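Local coordinates for protein DNA polymerase sliding clamp (Archaeoglobus fulgidus, PDB 1RWZ) that forms a homotrimeric ring through which DNA passes and probably tethers DNA polymerase and other processing proteins to the DNA during replication, at residues Met46-Ile51 against Lys233-Leu238; Glu200-Ala205 against Leu223-Val228; Met71-Asp76 against Val104-Ala109; Asp3-Gly8 against Lys84-Leu89. All coordinates share one frame; numbering follows the deposited sequence.

Contact 1: Met46-Ile51 against Lys233-Leu238; sequences MVIVDI and KVEYIL
Val-47 and Tyr-236 stand side by side, pointing the same way from neighbouring strands of an antiparallel beta sheet that runs on from the N-terminal into the C-terminal domain of the PCNA subunit. CG2 of Val-47 comes within 3.5 Å of Tyr-236 CE2, approaching the ring obliquely. The tyrosine CG stands anti to the carbonyl carbon (chi1 -79°); the end of the side chain comes nearer the first strand, where Met-46 O lies at the ring edge. The same valine methyl meets Val-234 CG1 at 4.1 Å, so compact branched residues fill this buried face beside helix 8-19. Tyrosine suits the place because its ring packs on Val-47 and stacks with Phe-201, while its hydroxyl reaches a hydrogen bond with Ala-17 O.

On the other face Ile-48 runs alongside Glu-235, its CD1 lying 4.0 Å from the carboxylate carbon CD. That methyl also meets Ile-237 CD1 at 3.8 Å, the two isoleucines crossing obliquely. Glu-235 is extended beyond CG; its aliphatic stem stands beside Ile-48, and its buried carboxylate is paired with Arg-222. Asp-50 similarly turns its carboxylate to His-35, outside the pair of strands. Between the two faces, six backbone hydrogen bonds join the strands at Met-46/Ile-237, Ile-48/Glu-235 and Asp-50/Lys-233. Among them Glu-235 N reaches Ile-48 O at 2.9 Å, with a nearly straight N-H...O angle of 174°.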
# COMPACT_ATOMS: atom_id res chain seq x y z
N MET A 46 11.82 -17.27 22.27
CA MET A 46 12.57 -18.28 21.55
C MET A 46 11.72 -18.71 20.35
O MET A 46 10.50 -18.60 20.38
CB MET A 46 12.82 -19.50 22.45
CG MET A 46 13.61 -20.64 21.80
SD MET A 46 13.73 -22.13 22.84
CE MET A 46 15.15 -21.75 23.84
N VAL A 47 12.38 -19.16 19.29
CA VAL A 47 11.68 -19.64 18.10
C VAL A 47 12.25 -21.01 17.75
O VAL A 47 13.45 -21.23 17.82
CB VAL A 47 11.83 -18.66 16.90
CG1 VAL A 47 13.29 -18.54 16.49
CG2 VAL A 47 10.97 -19.15 15.72
N ILE A 48 11.36 -21.93 17.39
CA ILE A 48 11.77 -23.27 17.03
C ILE A 48 11.08 -23.57 15.70
O ILE A 48 9.85 -23.57 15.63
CB ILE A 48 11.29 -24.31 18.06
CG1 ILE A 48 11.75 -23.90 19.47
CG2 ILE A 48 11.82 -25.68 17.69
CD1 ILE A 48 11.06 -24.67 20.59
N VAL A 49 11.88 -23.80 14.66
CA VAL A 49 11.36 -24.07 13.33
C VAL A 49 11.64 -25.50 12.89
O VAL A 49 12.75 -26.00 13.02
CB VAL A 49 11.99 -23.12 12.27
CG1 VAL A 49 11.53 -23.52 10.87
CG2 VAL A 49 11.62 -21.68 12.56
N ASP A 50 10.60 -26.15 12.37
CA ASP A 50 10.73 -27.51 11.88
C ASP A 50 10.02 -27.63 10.54
O ASP A 50 8.83 -27.32 10.43
CB ASP A 50 10.11 -28.52 12.86
CG ASP A 50 11.00 -28.79 14.06
OD1 ASP A 50 10.66 -28.33 15.17
OD2 ASP A 50 12.04 -29.46 13.89
N ILE A 51 10.76 -28.06 9.52
CA ILE A 51 10.18 -28.28 8.20
C ILE A 51 10.45 -29.74 7.86
O ILE A 51 11.56 -30.11 7.48
CB ILE A 51 10.82 -27.42 7.09
CG1 ILE A 51 10.80 -25.94 7.47
CG2 ILE A 51 10.03 -27.61 5.78
CD1 ILE A 51 11.41 -25.04 6.40
N LYS A 233 6.31 -25.83 10.79
CA LYS A 233 5.89 -25.68 12.17
C LYS A 233 6.82 -24.61 12.73
O LYS A 233 8.04 -24.75 12.67
CB LYS A 233 6.07 -26.99 12.95
CG LYS A 233 5.71 -26.85 14.42
CD LYS A 233 5.56 -28.19 15.12
CE LYS A 233 4.30 -28.90 14.68
NZ LYS A 233 4.05 -30.15 15.47
N VAL A 234 6.23 -23.53 13.21
CA VAL A 234 7.00 -22.43 13.78
C VAL A 234 6.44 -22.19 15.17
O VAL A 234 5.32 -21.70 15.33
CB VAL A 234 6.87 -21.15 12.93
CG1 VAL A 234 7.60 -19.99 13.61
CG2 VAL A 234 7.46 -21.40 11.55
N GLU A 235 7.22 -22.56 16.17
CA GLU A 235 6.81 -22.38 17.55
C GLU A 235 7.57 -21.23 18.19
O GLU A 235 8.80 -21.15 18.08
CB GLU A 235 7.07 -23.65 18.36
CG GLU A 235 6.83 -23.46 19.87
CD GLU A 235 7.02 -24.73 20.68
OE1 GLU A 235 7.03 -24.63 21.93
OE2 GLU A 235 7.15 -25.82 20.09
N TYR A 236 6.83 -20.33 18.82
CA TYR A 236 7.41 -19.21 19.54
C TYR A 236 7.09 -19.46 21.00
O TYR A 236 5.99 -19.89 21.35
CB TYR A 236 6.78 -17.88 19.11
CG TYR A 236 7.30 -17.31 17.80
CD1 TYR A 236 6.45 -17.14 16.70
CD2 TYR A 236 8.62 -16.88 17.68
CE1 TYR A 236 6.91 -16.56 15.52
CE2 TYR A 236 9.09 -16.30 16.51
CZ TYR A 236 8.23 -16.14 15.44
OH TYR A 236 8.69 -15.53 14.29
N ILE A 237 8.07 -19.20 21.87
CA ILE A 237 7.87 -19.37 23.30
C ILE A 237 8.17 -18.00 23.88
O ILE A 237 9.20 -17.39 23.56
CB ILE A 237 8.83 -20.42 23.89
CG1 ILE A 237 8.58 -21.77 23.22
CG2 ILE A 237 8.62 -20.53 25.40
CD1 ILE A 237 9.54 -22.87 23.63
N LEU A 238 7.27 -17.51 24.72
CA LEU A 238 7.41 -16.18 25.31
C LEU A 238 7.37 -16.21 26.83
O LEU A 238 6.45 -16.76 27.42
CB LEU A 238 6.28 -15.27 24.79
CG LEU A 238 6.19 -13.84 25.32
CD1 LEU A 238 7.49 -13.10 25.01
CD2 LEU A 238 5.00 -13.13 24.68

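Contact 2: Glu200-Ala205 against Leu223-Val228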
# COMPACT_ATOMS: atom_id res chain seq x y z
N GLU A 200 4.55 -9.28 17.08
CA GLU A 200 5.63 -9.63 16.17
C GLU A 200 5.51 -11.08 15.70
O GLU A 200 5.70 -11.38 14.52
CB GLU A 200 6.99 -9.42 16.86
CG GLU A 200 8.20 -9.51 15.95
CD GLU A 200 8.20 -8.48 14.84
OE1 GLU A 200 7.75 -7.34 15.07
OE2 GLU A 200 8.67 -8.80 13.72
N PHE A 201 5.18 -11.98 16.63
CA PHE A 201 5.02 -13.40 16.31
C PHE A 201 3.99 -13.59 15.19
O PHE A 201 4.22 -14.34 14.25
CB PHE A 201 4.51 -14.18 17.52
CG PHE A 201 5.46 -14.22 18.69
CD1 PHE A 201 4.98 -14.57 19.95
CD2 PHE A 201 6.81 -13.94 18.54
CE1 PHE A 201 5.85 -14.65 21.05
CE2 PHE A 201 7.68 -14.01 19.63
CZ PHE A 201 7.20 -14.37 20.89
N CYS A 202 2.85 -12.91 15.32
CA CYS A 202 1.76 -13.04 14.37
C CYS A 202 2.02 -12.51 12.96
O CYS A 202 1.22 -12.75 12.06
CB CYS A 202 0.50 -12.37 14.93
SG CYS A 202 -0.15 -13.20 16.39
N LYS A 203 3.12 -11.79 12.77
CA LYS A 203 3.42 -11.25 11.45
C LYS A 203 3.65 -12.30 10.36
O LYS A 203 3.52 -12.00 9.17
CB LYS A 203 4.61 -10.30 11.52
CG LYS A 203 4.25 -8.98 12.18
CD LYS A 203 5.44 -8.04 12.26
CE LYS A 203 5.02 -6.72 12.90
NZ LYS A 203 6.18 -5.79 13.06
N VAL A 204 3.98 -13.52 10.76
CA VAL A 204 4.21 -14.59 9.78
C VAL A 204 3.00 -15.50 9.63
O VAL A 204 3.03 -16.47 8.87
CB VAL A 204 5.43 -15.46 10.15
CG1 VAL A 204 6.70 -14.61 10.13
CG2 VAL A 204 5.23 -16.10 11.52
N ALA A 205 1.92 -15.19 10.35
CA ALA A 205 0.71 -16.00 10.31
C ALA A 205 -0.50 -15.26 9.77
O ALA A 205 -0.52 -14.03 9.71
CB ALA A 205 0.40 -16.54 11.70
N LEU A 223 3.41 -21.07 21.55
CA LEU A 223 2.52 -20.74 20.44
C LEU A 223 3.02 -21.52 19.24
O LEU A 223 3.98 -21.13 18.58
CB LEU A 223 2.56 -19.24 20.16
CG LEU A 223 2.14 -18.38 21.36
CD1 LEU A 223 2.42 -16.91 21.07
CD2 LEU A 223 0.67 -18.59 21.66
N VAL A 224 2.37 -22.64 18.95
CA VAL A 224 2.78 -23.47 17.84
C VAL A 224 1.96 -23.16 16.60
O VAL A 224 0.79 -23.53 16.50
CB VAL A 224 2.63 -24.97 18.19
CG1 VAL A 224 3.23 -25.83 17.08
CG2 VAL A 224 3.32 -25.26 19.52
N PHE A 225 2.58 -22.45 15.66
CA PHE A 225 1.93 -22.09 14.41
C PHE A 225 2.29 -23.12 13.33
O PHE A 225 3.43 -23.58 13.25
CB PHE A 225 2.42 -20.72 13.90
CG PHE A 225 2.03 -19.56 14.77
CD1 PHE A 225 2.84 -19.17 15.83
CD2 PHE A 225 0.88 -18.83 14.50
CE1 PHE A 225 2.52 -18.06 16.61
CE2 PHE A 225 0.54 -17.72 15.27
CZ PHE A 225 1.37 -17.33 16.33
N GLU A 226 1.30 -23.48 12.52
CA GLU A 226 1.52 -24.39 11.40
C GLU A 226 1.23 -23.48 10.21
O GLU A 226 0.10 -23.03 10.00
CB GLU A 226 0.57 -25.59 11.48
CG GLU A 226 0.91 -26.44 12.69
CD GLU A 226 0.06 -27.69 12.82
OE1 GLU A 226 0.29 -28.66 12.07
OE2 GLU A 226 -0.84 -27.69 13.68
N LEU A 227 2.29 -23.19 9.45
CA LEU A 227 2.21 -22.24 8.35
C LEU A 227 2.48 -22.78 6.95
O LEU A 227 2.98 -23.88 6.78
CB LEU A 227 3.21 -21.11 8.61
CG LEU A 227 3.21 -20.51 10.02
CD1 LEU A 227 4.39 -19.54 10.18
CD2 LEU A 227 1.89 -19.80 10.26
N VAL A 228 2.17 -21.94 5.96
CA VAL A 228 2.38 -22.26 4.55
C VAL A 228 1.73 -23.57 4.14
O VAL A 228 2.41 -24.52 3.72
CB VAL A 228 3.90 -22.30 4.22
CG1 VAL A 228 4.11 -22.31 2.71
CG2 VAL A 228 4.59 -21.09 4.84
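Ala-205 sets its single methyl against the ring of Phe-225, where the packing is tight: CB lies 3.6 Å from CD2 and only slightly farther from CE2, meeting the ring obliquely. A side chain this small lets the chain at Val-204 and Ala-205 come close to strand 221-227. Leu-227 fills the next place. Its CD2 touches the same alanine CB at 3.9 Å, while CD1 lies 3.8 Å from Val-204 CG2, the two side chains crossing at about a right angle. CD1 of Leu-227 is also 3.6 Å from Val-204 O, so the forked leucine touches backbone as well as side chain. Toward the start of the strand, Leu-223 crosses Phe-201 at about a right angle and brings its CD1 to 3.6 Å from the ring carbon CD1.

Between these points the fit is looser. Cys-202 points away from the strand, and its SG stays 4.4 Å from Phe-225 CZ, while its carbonyl oxygen, like that of Ala-205, takes a hydrogen bond from Lys-139. The solvent side carries charge instead: exposed Lys-203 forms a salt bridge with Glu-200, NZ lying 3.0 Å from OE1 on the syn side but 31° out of the carboxylate plane. Apolar residues toward the strand and charged ones toward solvent suit a segment that covers a sheet. This is the layered arrangement of the PCNA fold, in which helices packed on the sheets line the central channel of the ring.

Contact 3: Met71-Asp76 against Val104-Ala109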
# COMPACT_ATOMS: atom_id res chain seq x y z
N MET A 71 21.01 -14.52 8.78
CA MET A 71 19.58 -14.38 8.51
C MET A 71 19.15 -13.04 7.94
O MET A 71 18.18 -12.98 7.19
CB MET A 71 18.78 -14.70 9.78
CG MET A 71 18.99 -16.12 10.29
SD MET A 71 18.72 -17.38 9.02
CE MET A 71 16.95 -17.29 8.85
N ASP A 72 19.85 -11.96 8.27
CA ASP A 72 19.48 -10.66 7.72
C ASP A 72 19.65 -10.71 6.20
O ASP A 72 18.81 -10.20 5.46
CB ASP A 72 20.35 -9.53 8.29
CG ASP A 72 20.08 -9.27 9.76
OD1 ASP A 72 18.91 -9.32 10.18
OD2 ASP A 72 21.05 -8.98 10.49
N ARG A 73 20.74 -11.33 5.74
CA ARG A 73 21.00 -11.43 4.31
C ARG A 73 19.98 -12.30 3.58
O ARG A 73 19.44 -11.88 2.55
CB ARG A 73 22.40 -11.99 4.05
CG ARG A 73 23.52 -11.03 4.38
CD ARG A 73 24.86 -11.61 3.95
NE ARG A 73 25.97 -10.70 4.25
CZ ARG A 73 26.14 -9.51 3.69
NH1 ARG A 73 25.27 -9.06 2.79
NH2 ARG A 73 27.17 -8.75 4.03
N ILE A 74 19.73 -13.50 4.09
CA ILE A 74 18.77 -14.39 3.45
C ILE A 74 17.40 -13.71 3.41
O ILE A 74 16.66 -13.83 2.44
CB ILE A 74 18.64 -15.74 4.20
CG1 ILE A 74 19.98 -16.48 4.18
CG2 ILE A 74 17.57 -16.61 3.55
CD1 ILE A 74 20.51 -16.77 2.80
N PHE A 75 17.07 -12.98 4.47
CA PHE A 75 15.79 -12.28 4.52
C PHE A 75 15.75 -11.20 3.44
O PHE A 75 14.75 -11.05 2.74
CB PHE A 75 15.57 -11.65 5.89
CG PHE A 75 14.25 -10.95 6.03
CD1 PHE A 75 13.06 -11.62 5.74
CD2 PHE A 75 14.18 -9.63 6.44
CE1 PHE A 75 11.83 -10.98 5.87
CE2 PHE A 75 12.96 -8.98 6.57
CZ PHE A 75 11.78 -9.66 6.28
N ASP A 76 16.84 -10.46 3.31
CA ASP A 76 16.91 -9.40 2.32
C ASP A 76 16.75 -10.00 0.92
O ASP A 76 15.95 -9.52 0.13
CB ASP A 76 18.24 -8.66 2.44
CG ASP A 76 18.26 -7.38 1.62
OD1 ASP A 76 17.22 -6.69 1.56
OD2 ASP A 76 19.33 -7.06 1.05
N VAL A 104 17.91 -16.77 -11.53
CA VAL A 104 18.91 -16.22 -10.62
C VAL A 104 19.58 -17.22 -9.69
O VAL A 104 18.94 -18.16 -9.21
CB VAL A 104 18.28 -15.11 -9.76
CG1 VAL A 104 19.23 -14.67 -8.66
CG2 VAL A 104 17.90 -13.93 -10.65
N GLU A 105 20.87 -17.02 -9.45
CA GLU A 105 21.62 -17.86 -8.52
C GLU A 105 22.36 -16.92 -7.58
O GLU A 105 23.22 -16.14 -8.01
CB GLU A 105 22.63 -18.76 -9.23
CG GLU A 105 23.45 -19.59 -8.25
CD GLU A 105 24.42 -20.54 -8.93
OE1 GLU A 105 23.96 -21.41 -9.70
OE2 GLU A 105 25.64 -20.42 -8.70
N TYR A 106 22.00 -16.99 -6.30
CA TYR A 106 22.61 -16.17 -5.26
C TYR A 106 23.59 -17.06 -4.50
O TYR A 106 23.29 -18.23 -4.22
CB TYR A 106 21.52 -15.66 -4.31
CG TYR A 106 22.01 -14.98 -3.04
CD1 TYR A 106 22.68 -13.76 -3.09
CD2 TYR A 106 21.79 -15.57 -1.79
CE1 TYR A 106 23.12 -13.13 -1.92
CE2 TYR A 106 22.22 -14.94 -0.62
CZ TYR A 106 22.88 -13.73 -0.69
OH TYR A 106 23.29 -13.10 0.46
N LYS A 107 24.77 -16.53 -4.19
CA LYS A 107 25.77 -17.28 -3.44
C LYS A 107 26.11 -16.45 -2.21
O LYS A 107 26.48 -15.29 -2.34
CB LYS A 107 27.04 -17.49 -4.25
CG LYS A 107 26.94 -18.47 -5.40
CD LYS A 107 28.29 -18.62 -6.08
CE LYS A 107 28.27 -19.67 -7.17
NZ LYS A 107 29.60 -19.81 -7.83
N VAL A 108 25.98 -17.03 -1.03
CA VAL A 108 26.32 -16.30 0.18
C VAL A 108 27.29 -17.10 1.02
O VAL A 108 27.18 -18.33 1.11
CB VAL A 108 25.07 -15.95 1.02
CG1 VAL A 108 24.38 -17.21 1.49
CG2 VAL A 108 25.47 -15.09 2.21
N ALA A 109 28.24 -16.41 1.63
CA ALA A 109 29.22 -17.07 2.47
C ALA A 109 28.54 -17.53 3.75
O ALA A 109 27.79 -16.77 4.36
CB ALA A 109 30.37 -16.12 2.79
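Arg-73 reaches from helix 71-78 across to Tyr-106 and Val-108 on strand 104-109, and its side chain can be followed outward atom by atom. CB, directed toward the strand, lies 3.9 Å from the hydroxyl oxygen OH of Tyr-106. CG is anti to the carbonyl carbon (chi1 -72°), and from there the chain stays extended to NE. CD touches both partners, 3.9 Å from Val-108 CG2 and 4.1 Å from Tyr-106 OH. At the tip, NH1 forms a salt bridge with Asp-170 of the second subunit. The Tyr-106 hydroxyl is hydrogen-bonded to the same carboxylate oxygen, OD2, so arginine and tyrosine converge on one acid. Their side chains cross at about a right angle, with the guanidinium and ring planes 44° apart. A long aliphatic stem ending in charge suits arginine to this place, since it packs within its own chain before meeting a neighbour.

Ile-74 adds an apolar contact: its CD1 comes to the edge of the Tyr-106 ring, 4.2 Å from CE2, and lies 4.1 Å from Val-108 CG1. The beta-branched valine thus presents one methyl to each helix residue. Strand 104-109 itself pairs antiparallel with a strand of the second subunit, continuing the sheet from chain to chain. Helix against edge strand, with polar tips pairing across the junction, forms part of the subunit interface that closes the PCNA ring.

Contact 4: Asp3-Gly8 against Lys84-Leu89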
# COMPACT_ATOMS: atom_id res chain seq x y z
N ASP A 3 21.00 -30.56 -1.06
CA ASP A 3 20.30 -30.03 -2.22
C ASP A 3 18.81 -30.21 -1.99
O ASP A 3 18.30 -31.33 -2.04
CB ASP A 3 20.74 -30.75 -3.49
CG ASP A 3 20.06 -30.22 -4.74
OD1 ASP A 3 19.59 -29.06 -4.71
OD2 ASP A 3 20.00 -30.95 -5.75
N VAL A 4 18.13 -29.10 -1.73
CA VAL A 4 16.70 -29.15 -1.47
C VAL A 4 15.95 -28.13 -2.31
O VAL A 4 16.51 -27.13 -2.74
CB VAL A 4 16.40 -28.88 0.03
CG1 VAL A 4 17.19 -29.85 0.90
CG2 VAL A 4 16.75 -27.44 0.39
N ILE A 5 14.67 -28.41 -2.56
CA ILE A 5 13.83 -27.51 -3.33
C ILE A 5 12.56 -27.30 -2.52
O ILE A 5 11.94 -28.25 -2.06
CB ILE A 5 13.51 -28.09 -4.72
CG1 ILE A 5 14.81 -28.24 -5.52
CG2 ILE A 5 12.53 -27.17 -5.46
CD1 ILE A 5 14.62 -28.74 -6.95
N MET A 6 12.20 -26.03 -2.35
CA MET A 6 11.03 -25.67 -1.55
C MET A 6 10.30 -24.50 -2.22
O MET A 6 10.87 -23.83 -3.07
CB MET A 6 11.50 -25.25 -0.16
CG MET A 6 12.36 -23.98 -0.18
SD MET A 6 13.50 -23.86 1.23
CE MET A 6 12.35 -23.69 2.54
N THR A 7 9.05 -24.26 -1.83
CA THR A 7 8.32 -23.14 -2.41
C THR A 7 8.88 -21.83 -1.86
O THR A 7 9.41 -21.80 -0.74
CB THR A 7 6.81 -23.18 -2.08
OG1 THR A 7 6.62 -22.89 -0.69
CG2 THR A 7 6.24 -24.55 -2.39
N GLY A 8 8.78 -20.77 -2.65
CA GLY A 8 9.27 -19.48 -2.22
C GLY A 8 8.61 -19.03 -0.93
O GLY A 8 9.27 -18.50 -0.03
N LYS A 84 5.48 -17.67 -5.31
CA LYS A 84 5.19 -18.70 -6.29
C LYS A 84 6.42 -19.26 -7.01
O LYS A 84 6.30 -20.14 -7.87
CB LYS A 84 4.18 -18.17 -7.32
CG LYS A 84 2.79 -17.97 -6.75
CD LYS A 84 1.80 -17.54 -7.82
CE LYS A 84 0.38 -17.50 -7.27
NZ LYS A 84 -0.60 -17.13 -8.33
N ASP A 85 7.59 -18.76 -6.66
CA ASP A 85 8.83 -19.25 -7.24
C ASP A 85 9.20 -20.54 -6.51
O ASP A 85 8.80 -20.73 -5.36
CB ASP A 85 9.98 -18.25 -7.01
CG ASP A 85 9.97 -17.09 -7.97
OD1 ASP A 85 10.58 -16.05 -7.63
OD2 ASP A 85 9.37 -17.20 -9.06
N LEU A 86 9.93 -21.43 -7.18
CA LEU A 86 10.41 -22.63 -6.51
C LEU A 86 11.86 -22.24 -6.23
O LEU A 86 12.53 -21.67 -7.09
CB LEU A 86 10.39 -23.86 -7.42
CG LEU A 86 9.12 -24.72 -7.43
CD1 LEU A 86 9.42 -26.02 -8.16
CD2 LEU A 86 8.68 -25.01 -6.01
N VAL A 87 12.34 -22.54 -5.03
CA VAL A 87 13.70 -22.18 -4.67
C VAL A 87 14.53 -23.40 -4.34
O VAL A 87 14.08 -24.29 -3.61
CB VAL A 87 13.73 -21.24 -3.45
CG1 VAL A 87 15.14 -20.71 -3.23
CG2 VAL A 87 12.74 -20.10 -3.64
N GLU A 88 15.75 -23.46 -4.87
CA GLU A 88 16.64 -24.57 -4.60
C GLU A 88 17.79 -24.06 -3.72
O GLU A 88 18.36 -23.00 -3.98
CB GLU A 88 17.20 -25.15 -5.90
CG GLU A 88 18.18 -26.31 -5.71
CD GLU A 88 18.56 -26.99 -7.02
OE1 GLU A 88 18.50 -26.32 -8.07
OE2 GLU A 88 18.92 -28.18 -7.00
N LEU A 89 18.09 -24.81 -2.66
CA LEU A 89 19.18 -24.45 -1.76
C LEU A 89 20.23 -25.52 -1.92
O LEU A 89 19.93 -26.71 -1.86
CB LEU A 89 18.70 -24.42 -0.30
CG LEU A 89 17.56 -23.46 0.05
CD1 LEU A 89 17.25 -23.59 1.54
CD2 LEU A 89 17.95 -22.03 -0.30
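Val-4 faces Leu-89 and Met-6 faces Val-87 as hydrogen-bonded pairs of two antiparallel strands whose axes approach to 4.6 Å and whose directions differ by 155°. Four backbone bonds join these pairs, and a fifth, from Gly-8 N to Asp-85 O at 2.7 Å, is bent to 140° at the hydrogen where the strand gives way to helix 8-19. Glycine fits this turn: a CB here would come within about 3.1 Å of Asp-85 O, so a residue without a side chain suits the close approach, and its CA packs 3.8 Å from Val-87 CG2.

The buried face is apolar. CG2 of Val-4 lies 3.7 Å from Leu-89 CB, and Met-6 SD meets Leu-89 CD1 at 3.8 Å, both pairs crossing at a slant. Met-6 CG is lodged between the backbone N and carbonyl carbon (chi1 65°); the side chain also packs on Leu-11 and Phe-56.

Glu-88, on the other face with Ile-5, meets the carboxylate of Asp-3. Asp-3 OD1 is only 2.5 Å from Glu-88 OE2, with the carboxylates nearly coplanar; so short an approach suggests that one of the acids may hold a proton. Glu-88 OE1 has a long, weak ion pair with Lys-100. Next along, Ile-5 CG1 lies 3.9 Å from the CG of Glu-88, apolar stem against apolar branch. Leu-86 passes its CD2 near Thr-7 CA. Thr-7 is the N-cap, its OG1 accepting a hydrogen bond from Leu-10 N, and the contact is an antiparallel strand pair of the N-terminal PCNA domain that runs at one end into an N-capped helix.

In the fold
Contacts 1 and 2 form the core near the centre of the chain: strands 221-227 and 232-238 are neighbours in one sheet, and Tyr-236 CG lies 3.5 Å from Phe-201 CD2. Contact 1 is held by backbone bonds, with one apolar face and one that mixes apolar and charged side chains, contact 2 by apolar packing without cross-segment hydrogen bonds. Contacts 3 and 4 lie about 20 Å from the chain centre and both reach another sheet, contact 3 through its strand 104-109. Contact 4 again pairs strands but carries acids on its less buried side, whereas contact 3 sends polar tips to a second subunit. Ile-51 against Met-6 ties contact 1 to contact 4, joining core to periphery.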